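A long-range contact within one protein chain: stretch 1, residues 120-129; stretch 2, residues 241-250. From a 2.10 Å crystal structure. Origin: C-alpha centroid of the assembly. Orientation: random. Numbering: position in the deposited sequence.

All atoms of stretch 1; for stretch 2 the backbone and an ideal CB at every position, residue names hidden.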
ATOM      1  N   ILE A 120      -2.323   8.095  -9.042  1.00 22.64           N
ATOM      2  CA  ILE A 120      -3.323   7.330  -9.777  1.00 24.93           C
ATOM      3  C   ILE A 120      -3.218   7.606 -11.272  1.00 26.87           C
ATOM      4  O   ILE A 120      -3.540   8.699 -11.733  1.00 32.91           O
ATOM      5  CB  ILE A 120      -4.748   7.658  -9.302  1.00 32.46           C
ATOM      6  CG1 ILE A 120      -4.825   7.606  -7.774  1.00 40.05           C
ATOM      7  CG2 ILE A 120      -5.753   6.706  -9.934  1.00 24.00           C
ATOM      8  CD1 ILE A 120      -4.424   6.272  -7.186  1.00 41.50           C
ATOM      9  N   VAL A 121      -2.769   6.605 -12.023  1.00 22.49           N
ATOM     10  CA  VAL A 121      -2.546   6.761 -13.455  1.00 21.26           C
ATOM     11  C   VAL A 121      -3.744   6.294 -14.276  1.00 27.06           C
ATOM     12  O   VAL A 121      -4.208   5.164 -14.127  1.00 29.60           O
ATOM     13  CB  VAL A 121      -1.296   5.986 -13.910  1.00 21.96           C
ATOM     14  CG1 VAL A 121      -1.146   6.050 -15.422  1.00 19.40           C
ATOM     15  CG2 VAL A 121      -0.058   6.535 -13.225  1.00 22.98           C
ATOM     16  N   ASP A 122      -4.238   7.174 -15.142  1.00 30.51           N
ATOM     17  CA  ASP A 122      -5.314   6.834 -16.065  1.00 34.52           C
ATOM     18  C   ASP A 122      -4.782   5.913 -17.160  1.00 35.50           C
ATOM     19  O   ASP A 122      -3.979   6.330 -17.994  1.00 40.22           O
ATOM     20  CB  ASP A 122      -5.919   8.103 -16.671  1.00 47.60           C
ATOM     21  CG  ASP A 122      -7.254   7.856 -17.357  1.00 52.41           C
ATOM     22  OD1 ASP A 122      -7.502   6.722 -17.822  1.00 41.45           O
ATOM     23  OD2 ASP A 122      -8.062   8.806 -17.434  1.00 56.95           O
ATOM     24  N   LEU A 123      -5.236   4.663 -17.156  1.00 33.14           N
ATOM     25  CA  LEU A 123      -4.737   3.662 -18.093  1.00 37.24           C
ATOM     26  C   LEU A 123      -5.243   3.880 -19.517  1.00 43.31           C
ATOM     27  O   LEU A 123      -4.612   3.444 -20.480  1.00 47.15           O
ATOM     28  CB  LEU A 123      -5.118   2.258 -17.619  1.00 32.31           C
ATOM     29  CG  LEU A 123      -4.461   1.791 -16.318  1.00 30.58           C
ATOM     30  CD1 LEU A 123      -4.895   0.376 -15.973  1.00 33.28           C
ATOM     31  CD2 LEU A 123      -2.948   1.881 -16.425  1.00 23.31           C
ATOM     32  N   ASP A 124      -6.380   4.554 -19.647  1.00 40.63           N
ATOM     33  CA  ASP A 124      -6.957   4.817 -20.960  1.00 44.20           C
ATOM     34  C   ASP A 124      -6.188   5.896 -21.711  1.00 39.50           C
ATOM     35  O   ASP A 124      -6.015   5.810 -22.927  1.00 42.87           O
ATOM     36  CB  ASP A 124      -8.427   5.222 -20.831  1.00 53.12           C
ATOM     37  CG  ASP A 124      -9.322   4.057 -20.463  1.00 64.40           C
ATOM     38  OD1 ASP A 124      -9.014   2.918 -20.875  1.00 62.39           O
ATOM     39  OD2 ASP A 124     -10.333   4.279 -19.765  1.00 72.57           O
ATOM     40  N   THR A 125      -5.724   6.908 -20.985  1.00 38.75           N
ATOM     41  CA  THR A 125      -5.048   8.041 -21.607  1.00 42.39           C
ATOM     42  C   THR A 125      -3.529   7.955 -21.497  1.00 43.60           C
ATOM     43  O   THR A 125      -2.817   8.810 -22.024  1.00 50.87           O
ATOM     44  CB  THR A 125      -5.513   9.375 -20.995  1.00 44.33           C
ATOM     45  OG1 THR A 125      -5.314   9.349 -19.577  1.00 48.84           O
ATOM     46  CG2 THR A 125      -6.985   9.612 -21.290  1.00 47.91           C
ATOM     47  N   PHE A 126      -3.029   6.929 -20.817  1.00 42.53           N
ATOM     48  CA  PHE A 126      -1.586   6.742 -20.713  1.00 35.79           C
ATOM     49  C   PHE A 126      -1.013   6.175 -22.004  1.00 34.24           C
ATOM     50  O   PHE A 126      -1.607   5.295 -22.626  1.00 36.30           O
ATOM     51  CB  PHE A 126      -1.228   5.821 -19.545  1.00 34.07           C
ATOM     52  CG  PHE A 126       0.222   5.423 -19.516  1.00 32.57           C
ATOM     53  CD1 PHE A 126       1.187   6.304 -19.051  1.00 36.17           C
ATOM     54  CD2 PHE A 126       0.624   4.175 -19.964  1.00 33.09           C
ATOM     55  CE1 PHE A 126       2.522   5.945 -19.029  1.00 36.30           C
ATOM     56  CE2 PHE A 126       1.958   3.811 -19.945  1.00 31.42           C
ATOM     57  CZ  PHE A 126       2.907   4.696 -19.477  1.00 33.24           C
ATOM     58  N   THR A 127       0.152   6.682 -22.394  1.00 30.78           N
ATOM     59  CA  THR A 127       0.848   6.189 -23.575  1.00 31.43           C
ATOM     60  C   THR A 127       2.321   6.573 -23.524  1.00 33.65           C
ATOM     61  O   THR A 127       2.711   7.474 -22.784  1.00 36.04           O
ATOM     62  CB  THR A 127       0.227   6.735 -24.875  1.00 47.69           C
ATOM     63  OG1 THR A 127       0.915   6.186 -26.005  1.00 63.24           O
ATOM     64  CG2 THR A 127       0.321   8.253 -24.917  1.00 35.31           C
ATOM     65  N   ILE A 128       3.136   5.880 -24.312  1.00 42.96           N
ATOM     66  CA  ILE A 128       4.553   6.201 -24.409  1.00 49.36           C
ATOM     67  C   ILE A 128       4.853   6.822 -25.769  1.00 56.38           C
ATOM     68  O   ILE A 128       6.005   6.889 -26.196  1.00 55.68           O
ATOM     69  CB  ILE A 128       5.434   4.956 -24.202  1.00 44.22           C
ATOM     70  CG1 ILE A 128       5.142   3.911 -25.280  1.00 38.54           C
ATOM     71  CG2 ILE A 128       5.206   4.368 -22.819  1.00 37.82           C
ATOM     72  CD1 ILE A 128       5.988   2.665 -25.162  1.00 32.68           C
ATOM     73  N   SER A 129       3.801   7.279 -26.441  1.00 58.73           N
ATOM     74  CA  SER A 129       3.923   7.852 -27.776  1.00 62.29           C
ATOM     75  C   SER A 129       4.062   9.369 -27.729  1.00 63.88           C
ATOM     76  O   SER A 129       4.181  10.022 -28.766  1.00 65.00           O
ATOM     77  CB  SER A 129       2.715   7.466 -28.631  1.00 65.11           C
ATOM     78  OG  SER A 129       2.525   6.063 -28.644  1.00 68.60           O
ATOM     79  N   UNK A 241       6.337  -0.871 -14.829  1.00 26.31           N
ATOM     80  CA  UNK A 241       5.106  -0.088 -14.796  1.00 24.59           C
ATOM     81  C   UNK A 241       4.517   0.065 -16.195  1.00 26.08           C
ATOM     82  O   UNK A 241       3.298   0.094 -16.360  1.00 28.23           O
ATOM     83  CB  UNK A 241       5.366   1.288 -14.180  1.00 24.59           C
ATOM     84  N   UNK A 242       5.384   0.158 -17.197  1.00 23.72           N
ATOM     85  CA  UNK A 242       4.938   0.235 -18.584  1.00 31.71           C
ATOM     86  C   UNK A 242       4.252  -1.067 -18.992  1.00 33.89           C
ATOM     87  O   UNK A 242       3.167  -1.050 -19.576  1.00 37.75           O
ATOM     88  CB  UNK A 242       6.117   0.532 -19.513  1.00 31.71           C
ATOM     89  N   UNK A 243       4.886  -2.191 -18.673  1.00 31.48           N
ATOM     90  CA  UNK A 243       4.297  -3.500 -18.939  1.00 27.87           C
ATOM     91  C   UNK A 243       3.013  -3.699 -18.140  1.00 20.29           C
ATOM     92  O   UNK A 243       2.045  -4.272 -18.640  1.00 34.78           O
ATOM     93  CB  UNK A 243       5.298  -4.610 -18.611  1.00 27.87           C
ATOM     94  N   UNK A 244       3.011  -3.226 -16.897  1.00 22.34           N
ATOM     95  CA  UNK A 244       1.835  -3.325 -16.037  1.00 22.23           C
ATOM     96  C   UNK A 244       0.662  -2.527 -16.594  1.00 23.57           C
ATOM     97  O   UNK A 244      -0.468  -3.011 -16.623  1.00 31.56           O
ATOM     98  CB  UNK A 244       2.171  -2.840 -14.625  1.00 22.23           C
ATOM     99  N   UNK A 245       0.939  -1.302 -17.032  1.00 18.84           N
ATOM    100  CA  UNK A 245      -0.103  -0.430 -17.569  1.00 19.82           C
ATOM    101  C   UNK A 245      -0.659  -0.983 -18.878  1.00 25.64           C
ATOM    102  O   UNK A 245      -1.844  -0.828 -19.174  1.00 37.05           O
ATOM    103  CB  UNK A 245       0.443   0.983 -17.784  1.00 19.82           C
ATOM    104  N   UNK A 246       0.204  -1.628 -19.658  1.00 30.88           N
ATOM    105  CA  UNK A 246      -0.219  -2.265 -20.900  1.00 32.21           C
ATOM    106  C   UNK A 246      -1.158  -3.430 -20.614  1.00 28.73           C
ATOM    107  O   UNK A 246      -2.193  -3.582 -21.263  1.00 27.04           O
ATOM    108  CB  UNK A 246       0.995  -2.746 -21.697  1.00 32.21           C
ATOM    109  N   UNK A 247      -0.787  -4.246 -19.634  1.00 34.19           N
ATOM    110  CA  UNK A 247      -1.590  -5.397 -19.243  1.00 30.47           C
ATOM    111  C   UNK A 247      -2.914  -4.965 -18.619  1.00 33.60           C
ATOM    112  O   UNK A 247      -3.960  -5.550 -18.900  1.00 31.88           O
ATOM    113  CB  UNK A 247      -0.810  -6.278 -18.265  1.00 30.47           C
ATOM    114  N   UNK A 248      -2.860  -3.939 -17.774  1.00 22.88           N
ATOM    115  CA  UNK A 248      -4.046  -3.430 -17.110  1.00 25.05           C
ATOM    116  C   UNK A 248      -5.059  -2.858 -18.084  1.00 32.70           C
ATOM    117  O   UNK A 248      -6.263  -3.073 -17.941  1.00 36.86           O
ATOM    118  CB  UNK A 248      -3.653  -2.361 -16.088  1.00 25.05           C
ATOM    119  N   UNK A 249      -4.567  -2.125 -19.077  1.00 39.50           N
ATOM    120  CA  UNK A 249      -5.425  -1.556 -20.109  1.00 39.90           C
ATOM    121  C   UNK A 249      -6.042  -2.662 -20.956  1.00 40.43           C
ATOM    122  O   UNK A 249      -7.187  -2.560 -21.396  1.00 36.90           O
ATOM    123  CB  UNK A 249      -4.636  -0.586 -20.991  1.00 39.90           C
ATOM    124  N   UNK A 250      -5.272  -3.724 -21.170  1.00 41.36           N
ATOM    125  CA  UNK A 250      -5.719  -4.857 -21.970  1.00 43.72           C
ATOM    126  C   UNK A 250      -6.821  -5.641 -21.265  1.00 44.08           C
ATOM    127  O   UNK A 250      -7.730  -6.165 -21.908  1.00 43.62           O
ATOM    128  CB  UNK A 250      -4.539  -5.779 -22.284  1.00 43.72           C
TER

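Stretch 2 is helical throughout: its phi/psi values cluster near -66/-40, and backbone hydrogen bonds run from i+4 to i, beginning with the N of position 245 to the O of position 241 at 2.8 Å. Stretch 1 leaves its strand after Asp-122 and passes the helix as a loop, so helical periodicity should place the facing positions three or four residues apart.

At 241 CA-to-CB points sideways, and no atom of stretch 1 lies within 5.5 Å of the ideal CB. Stretch 1 sets no preference there; the residue is Phe-241.

Position 242 also points sideways, but its ideal CB lies 5.1 Å from Ile-128 CG2 and 5.3 Å from Phe-126 CZ. Both neighbours are apolar, and the gap leaves room for further side-chain atoms, so Leu, Ile, Met or Val would suit. The residue is Ile-242, in the m, t rotamer; its CD1 comes to 4.4 Å from Ile-128 CG2, a loose apolar contact.

Positions 243 and 244 have nothing of stretch 1 within 5.5 Å of their ideal CB atoms, and neither can be predicted from it. They are Tyr-243 and Leu-244, whose side-chain end leads away.

Position 245 is the clearest case. CA-to-CB points toward stretch 1, with the ideal CB 3.8 Å from Leu-123 CD2 and 3.9 Å from Phe-126 CE2, while Val-121 offers a methyl farther along. An apolar residue is expected, with Leu, Met or Phe all plausible. Phe-245 has the largest area covered by the other stretch, 100 Å². Its edge meets the face of Phe-126, with ring centroids 5.0 Å apart, planes at 83° and Phe-245 CD2 3.6 Å from Phe-126 CE2. Val-121 CG1 sits over one face of the Phe-245 ring, 3.9 Å from Phe-245 CE2, and Leu-123 CD2 approaches Phe-245 CD1 obliquely at 3.6 Å.

Positions 246 and 247 direct CA-to-CB away from stretch 1, which leaves their choice open; they are Gln-246 and Trp-247.

Position 248 points toward stretch 1, but its ideal CB would lie only 3.0 Å from Leu-123 CD1, too close for a carbon-carbon contact. Glycine fits best, even though the backbone angles, -64/-42, are ordinary for any residue. Gly-248 is found, and Leu-123 CD1 packs 3.9 Å from its C atom.

At 249 CA-to-CB runs sideways, 4.1 Å from Leu-123 O to the ideal CB. Beyond lie that carbonyl, Asp-124 O and the Asp-124 carboxylate, so a long donor, Lys or Arg, would suit, and Gln could also serve. Lys-249 extends with chi1 to chi3 all t, then turns at chi4 (p). Its CD passes 3.4 Å from Leu-123 O, and NZ makes a weak hydrogen bond to Asp-124 O at 3.4 Å and a long salt bridge to Asp-124 OD1 at 3.6 Å.

Position 250 is out of reach; the poorly ordered Glu-250 occupies it.

Stretch 2 241-250: FIYLFQWGKE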
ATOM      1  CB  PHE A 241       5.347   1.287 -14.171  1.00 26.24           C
ATOM      2  CG  PHE A 241       5.358   1.278 -12.670  1.00 24.49           C
ATOM      3  CD1 PHE A 241       4.228   0.908 -11.961  1.00 23.57           C
ATOM      4  CD2 PHE A 241       6.491   1.649 -11.967  1.00 24.60           C
ATOM      5  CE1 PHE A 241       4.231   0.898 -10.579  1.00 22.45           C
ATOM      6  CE2 PHE A 241       6.501   1.642 -10.586  1.00 21.54           C
ATOM      7  CZ  PHE A 241       5.370   1.266  -9.890  1.00 20.32           C
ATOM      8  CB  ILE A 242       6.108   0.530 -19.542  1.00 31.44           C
ATOM      9  CG1 ILE A 242       6.647   1.943 -19.307  1.00 24.38           C
ATOM     10  CG2 ILE A 242       5.667   0.384 -20.989  1.00 27.85           C
ATOM     11  CD1 ILE A 242       7.895   2.258 -20.102  1.00 25.01           C
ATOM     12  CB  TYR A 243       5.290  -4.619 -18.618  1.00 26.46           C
ATOM     13  CG  TYR A 243       6.383  -4.798 -19.647  1.00 26.30           C
ATOM     14  CD1 TYR A 243       6.080  -5.147 -20.956  1.00 32.37           C
ATOM     15  CD2 TYR A 243       7.719  -4.637 -19.306  1.00 28.18           C
ATOM     16  CE1 TYR A 243       7.075  -5.318 -21.900  1.00 33.02           C
ATOM     17  CE2 TYR A 243       8.722  -4.806 -20.242  1.00 30.21           C
ATOM     18  CZ  TYR A 243       8.394  -5.147 -21.537  1.00 38.62           C
ATOM     19  OH  TYR A 243       9.390  -5.316 -22.471  1.00 50.12           O
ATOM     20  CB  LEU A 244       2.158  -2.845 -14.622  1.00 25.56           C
ATOM     21  CG  LEU A 244       2.791  -3.863 -13.673  1.00 35.58           C
ATOM     22  CD1 LEU A 244       3.145  -3.211 -12.347  1.00 37.56           C
ATOM     23  CD2 LEU A 244       1.853  -5.038 -13.460  1.00 30.98           C
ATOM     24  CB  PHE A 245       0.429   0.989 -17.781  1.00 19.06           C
ATOM     25  CG  PHE A 245       0.807   1.696 -16.507  1.00 23.94           C
ATOM     26  CD1 PHE A 245       0.439   1.184 -15.273  1.00 17.90           C
ATOM     27  CD2 PHE A 245       1.530   2.878 -16.546  1.00 23.99           C
ATOM     28  CE1 PHE A 245       0.789   1.834 -14.105  1.00 25.00           C
ATOM     29  CE2 PHE A 245       1.881   3.532 -15.382  1.00 32.77           C
ATOM     30  CZ  PHE A 245       1.509   3.011 -14.159  1.00 23.52           C
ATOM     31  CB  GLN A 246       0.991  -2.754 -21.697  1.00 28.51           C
ATOM     32  CG  GLN A 246       0.628  -3.547 -22.942  1.00 30.13           C
ATOM     33  CD  GLN A 246       1.844  -4.083 -23.670  1.00 41.42           C
ATOM     34  OE1 GLN A 246       2.974  -3.944 -23.201  1.00 41.71           O
ATOM     35  NE2 GLN A 246       1.619  -4.701 -24.823  1.00 52.66           N
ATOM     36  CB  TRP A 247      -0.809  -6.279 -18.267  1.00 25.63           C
ATOM     37  CG  TRP A 247      -1.581  -7.462 -17.771  1.00 20.85           C
ATOM     38  CD1 TRP A 247      -1.675  -8.688 -18.365  1.00 27.87           C
ATOM     39  CD2 TRP A 247      -2.365  -7.534 -16.575  1.00 22.90           C
ATOM     40  NE1 TRP A 247      -2.470  -9.517 -17.611  1.00 29.83           N
ATOM     41  CE2 TRP A 247      -2.905  -8.833 -16.508  1.00 17.32           C
ATOM     42  CE3 TRP A 247      -2.661  -6.625 -15.554  1.00 28.54           C
ATOM     43  CZ2 TRP A 247      -3.727  -9.245 -15.461  1.00 19.72           C
ATOM     44  CZ3 TRP A 247      -3.476  -7.036 -14.516  1.00 26.04           C
ATOM     45  CH2 TRP A 247      -4.000  -8.335 -14.478  1.00 20.78           C
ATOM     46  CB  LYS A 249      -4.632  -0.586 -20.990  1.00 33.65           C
ATOM     47  CG  LYS A 249      -5.450   0.088 -22.082  1.00 34.45           C
ATOM     48  CD  LYS A 249      -4.584   1.014 -22.921  1.00 38.62           C
ATOM     49  CE  LYS A 249      -5.395   1.701 -24.006  1.00 47.85           C
ATOM     50  NZ  LYS A 249      -6.490   2.533 -23.436  1.00 59.97           N
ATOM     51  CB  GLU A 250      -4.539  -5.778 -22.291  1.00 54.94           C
ATOM     52  CG  GLU A 250      -4.877  -6.949 -23.200  1.00 66.88           C
ATOM     53  CD  GLU A 250      -5.145  -6.524 -24.633  1.00 81.33           C
ATOM     54  OE1 GLU A 250      -4.784  -5.385 -24.999  1.00 88.20           O
ATOM     55  OE2 GLU A 250      -5.714  -7.333 -25.397  1.00 84.37           O
TER
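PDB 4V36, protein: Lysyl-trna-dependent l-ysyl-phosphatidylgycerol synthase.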